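Local coordinates for protein putative peptidase (Bacteroides fragilis, PDB 5DYN) that is a clostripain-family (C11) cysteine protease, present here as its C-terminal part, and probably activates the Bacteroides fragilis toxin by cleavage, at residues Pro59-Pro64 and Met100-Trp105. Numbering follows the deposited sequence.
Sequences PGPGAP and MSNEDW. With NA (sodium ion), chain E; NA (sodium ion), chain F.
Pro61 and Asn102 mark the closest backbone approach between two irregular loops, one following strand 50-53 and the other preceding strand 110-115, their CA atoms 5.9 Å apart. Residues 59-62 form a type I turn, closed by Gly62 N bonding Pro59 O; Gly62 has positive phi (61°), a conformation easy for glycine. In the second loop, Ser101 OG accepts from Asp104 N in an ST motif.

No hydrogen bond joins the loops; the indole of Trp105 does most of the work. With its CG anti to the backbone N (chi1 -160°), the ring reaches the proline turn. Pro59 CB sits over one face, 3.6 Å from the six-ring centroid, in a CH-pi contact, while Met100 SD covers the opposite face from the same loop as the indole. Pro61 CD approaches Trp105 CE3 obliquely at 3.6 Å. Gly60, lacking a side chain, brings its backbone close to the indole and Asn102 OD1, which also lies 3.8 Å from Pro61 CD.

The loops thus meet through dispersion and CH-pi contact, while polar carbonyls bind sodium ions: Pro61 O (2.3 Å) and Ala63 O hold one shared with Asp35 and Glu38 of the other chain, and Trp105 O another with Tyr90 O.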
ATOM      1  N   PRO B  59       1.564 -11.044   2.476  1.00 35.54           N
ATOM      2  CA  PRO B  59       2.151 -12.358   2.184  1.00 33.66           C
ATOM      3  C   PRO B  59       3.238 -12.287   1.115  1.00 32.22           C
ATOM      4  O   PRO B  59       3.088 -11.546   0.146  1.00 35.02           O
ATOM      5  CB  PRO B  59       0.953 -13.174   1.680  1.00 36.52           C
ATOM      6  CG  PRO B  59      -0.233 -12.524   2.302  1.00 32.81           C
ATOM      7  CD  PRO B  59       0.094 -11.058   2.363  1.00 35.77           C
ATOM      8  N   GLY B  60       4.316 -13.043   1.306  1.00 36.16           N
ATOM      9  CA  GLY B  60       5.397 -13.133   0.336  1.00 31.87           C
ATOM     10  C   GLY B  60       4.982 -13.327  -1.115  1.00 33.68           C
ATOM     11  O   GLY B  60       5.399 -12.558  -1.983  1.00 29.15           O
ATOM     12  N   PRO B  61       4.160 -14.356  -1.394  1.00 33.71           N
ATOM     13  CA  PRO B  61       3.680 -14.579  -2.764  1.00 34.32           C
ATOM     14  C   PRO B  61       2.819 -13.437  -3.308  1.00 33.27           C
ATOM     15  O   PRO B  61       2.512 -13.425  -4.499  1.00 35.41           O
ATOM     16  CB  PRO B  61       2.856 -15.870  -2.643  1.00 29.82           C
ATOM     17  CG  PRO B  61       2.552 -16.006  -1.187  1.00 34.60           C
ATOM     18  CD  PRO B  61       3.746 -15.444  -0.493  1.00 28.76           C
ATOM     19  N   GLY B  62       2.428 -12.502  -2.447  1.00 35.22           N
ATOM     20  CA  GLY B  62       1.720 -11.308  -2.874  1.00 33.09           C
ATOM     21  C   GLY B  62       0.382 -11.555  -3.543  1.00 34.78           C
ATOM     22  O   GLY B  62      -0.353 -12.471  -3.181  1.00 37.27           O
ATOM     23  N   ALA B  63       0.062 -10.727  -4.529  1.00 34.04           N
ATOM     24  CA  ALA B  63      -1.211 -10.833  -5.226  1.00 39.09           C
ATOM     25  C   ALA B  63      -1.268 -12.059  -6.136  1.00 42.17           C
ATOM     26  O   ALA B  63      -0.257 -12.455  -6.718  1.00 38.40           O
ATOM     27  CB  ALA B  63      -1.472  -9.568  -6.035  1.00 36.59           C
ATOM     28  N   PRO B  64      -2.458 -12.672  -6.246  1.00 43.52           N
ATOM     29  CA  PRO B  64      -2.724 -13.679  -7.277  1.00 36.30           C
ATOM     30  C   PRO B  64      -2.920 -12.991  -8.618  1.00 33.72           C
ATOM     31  O   PRO B  64      -4.052 -12.807  -9.064  1.00 37.99           O
ATOM     32  CB  PRO B  64      -4.012 -14.348  -6.794  1.00 35.79           C
ATOM     33  CG  PRO B  64      -4.704 -13.278  -6.016  1.00 39.33           C
ATOM     34  CD  PRO B  64      -3.613 -12.483  -5.349  1.00 36.81           C
ATOM     35  N   MET B 100       1.881 -23.531   6.939  1.00 42.36           N
ATOM     36  CA  MET B 100       2.174 -22.263   6.270  1.00 40.01           C
ATOM     37  C   MET B 100       3.476 -22.284   5.473  1.00 42.78           C
ATOM     38  O   MET B 100       4.510 -22.735   5.966  1.00 45.21           O
ATOM     39  CB  MET B 100       2.237 -21.129   7.300  1.00 39.41           C
ATOM     40  CG  MET B 100       1.134 -20.088   7.178  1.00 42.65           C
ATOM     41  SD  MET B 100       1.304 -19.028   5.730  1.00 50.19           S
ATOM     42  CE  MET B 100       2.913 -18.310   6.039  1.00 46.32           C
ATOM     43  N   SER B 101       3.410 -21.792   4.239  1.00 39.05           N
ATOM     44  CA  SER B 101       4.597 -21.596   3.412  1.00 40.98           C
ATOM     45  C   SER B 101       4.275 -20.651   2.262  1.00 38.09           C
ATOM     46  O   SER B 101       3.112 -20.343   2.009  1.00 38.84           O
ATOM     47  CB  SER B 101       5.116 -22.928   2.866  1.00 42.27           C
ATOM     48  OG  SER B 101       4.340 -23.366   1.764  1.00 45.26           O
ATOM     49  N   ASN B 102       5.310 -20.191   1.569  1.00 37.23           N
ATOM     50  CA  ASN B 102       5.122 -19.344   0.399  1.00 36.73           C
ATOM     51  C   ASN B 102       4.420 -20.102  -0.717  1.00 35.82           C
ATOM     52  O   ASN B 102       3.576 -19.549  -1.418  1.00 36.11           O
ATOM     53  CB  ASN B 102       6.464 -18.802  -0.101  1.00 36.35           C
ATOM     54  CG  ASN B 102       7.086 -17.806   0.859  1.00 37.49           C
ATOM     55  OD1 ASN B 102       6.385 -17.112   1.595  1.00 31.78           O
ATOM     56  ND2 ASN B 102       8.411 -17.728   0.851  1.00 43.59           N
ATOM     57  N   GLU B 103       4.773 -21.374  -0.868  1.00 45.69           N
ATOM     58  CA  GLU B 103       4.222 -22.208  -1.931  1.00 44.28           C
ATOM     59  C   GLU B 103       2.814 -22.687  -1.596  1.00 42.17           C
ATOM     60  O   GLU B 103       2.078 -23.133  -2.474  1.00 46.58           O
ATOM     61  CB  GLU B 103       5.133 -23.406  -2.196  1.00 51.22           C
ATOM     62  CG  GLU B 103       6.592 -23.035  -2.405  1.00 57.91           C
ATOM     63  CD  GLU B 103       6.998 -23.078  -3.864  1.00 83.59           C
ATOM     64  OE1 GLU B 103       6.246 -23.660  -4.677  1.00 87.12           O
ATOM     65  OE2 GLU B 103       8.067 -22.526  -4.202  1.00 95.85           O
ATOM     66  N   ASP B 104       2.445 -22.592  -0.323  1.00 44.49           N
ATOM     67  CA  ASP B 104       1.095 -22.932   0.115  1.00 44.05           C
ATOM     68  C   ASP B 104       0.672 -22.031   1.271  1.00 40.80           C
ATOM     69  O   ASP B 104       0.806 -22.395   2.440  1.00 38.63           O
ATOM     70  CB  ASP B 104       1.012 -24.401   0.531  1.00 43.90           C
ATOM     71  CG  ASP B 104      -0.413 -24.849   0.812  1.00 51.50           C
ATOM     72  OD1 ASP B 104      -1.359 -24.180   0.342  1.00 46.17           O
ATOM     73  OD2 ASP B 104      -0.585 -25.872   1.508  1.00 57.96           O
ATOM     74  N   TRP B 105       0.158 -20.851   0.944  1.00 42.12           N
ATOM     75  CA  TRP B 105      -0.170 -19.865   1.965  1.00 38.22           C
ATOM     76  C   TRP B 105      -1.535 -20.118   2.593  1.00 38.38           C
ATOM     77  O   TRP B 105      -2.569 -19.878   1.973  1.00 35.44           O
ATOM     78  CB  TRP B 105      -0.128 -18.456   1.381  1.00 34.28           C
ATOM     79  CG  TRP B 105       0.023 -17.409   2.431  1.00 38.84           C
ATOM     80  CD1 TRP B 105      -0.970 -16.835   3.167  1.00 33.42           C
ATOM     81  CD2 TRP B 105       1.248 -16.811   2.873  1.00 38.27           C
ATOM     82  NE1 TRP B 105      -0.441 -15.915   4.039  1.00 41.25           N
ATOM     83  CE2 TRP B 105       0.919 -15.880   3.878  1.00 37.41           C
ATOM     84  CE3 TRP B 105       2.591 -16.971   2.513  1.00 29.90           C
ATOM     85  CZ2 TRP B 105       1.882 -15.112   4.530  1.00 33.54           C
ATOM     86  CZ3 TRP B 105       3.546 -16.209   3.159  1.00 35.29           C
ATOM     87  CH2 TRP B 105       3.187 -15.290   4.157  1.00 37.03           C
TER
HETATM   88 NA    NA E 403       1.704 -14.117  -6.579  1.00 41.11          NA
HETATM   89 NA    NA F 401      -4.267 -18.659   3.275  1.00 45.22          NA
HETATM   90  O   HOH W   1       2.542 -16.425  -5.874  1.00 35.06           O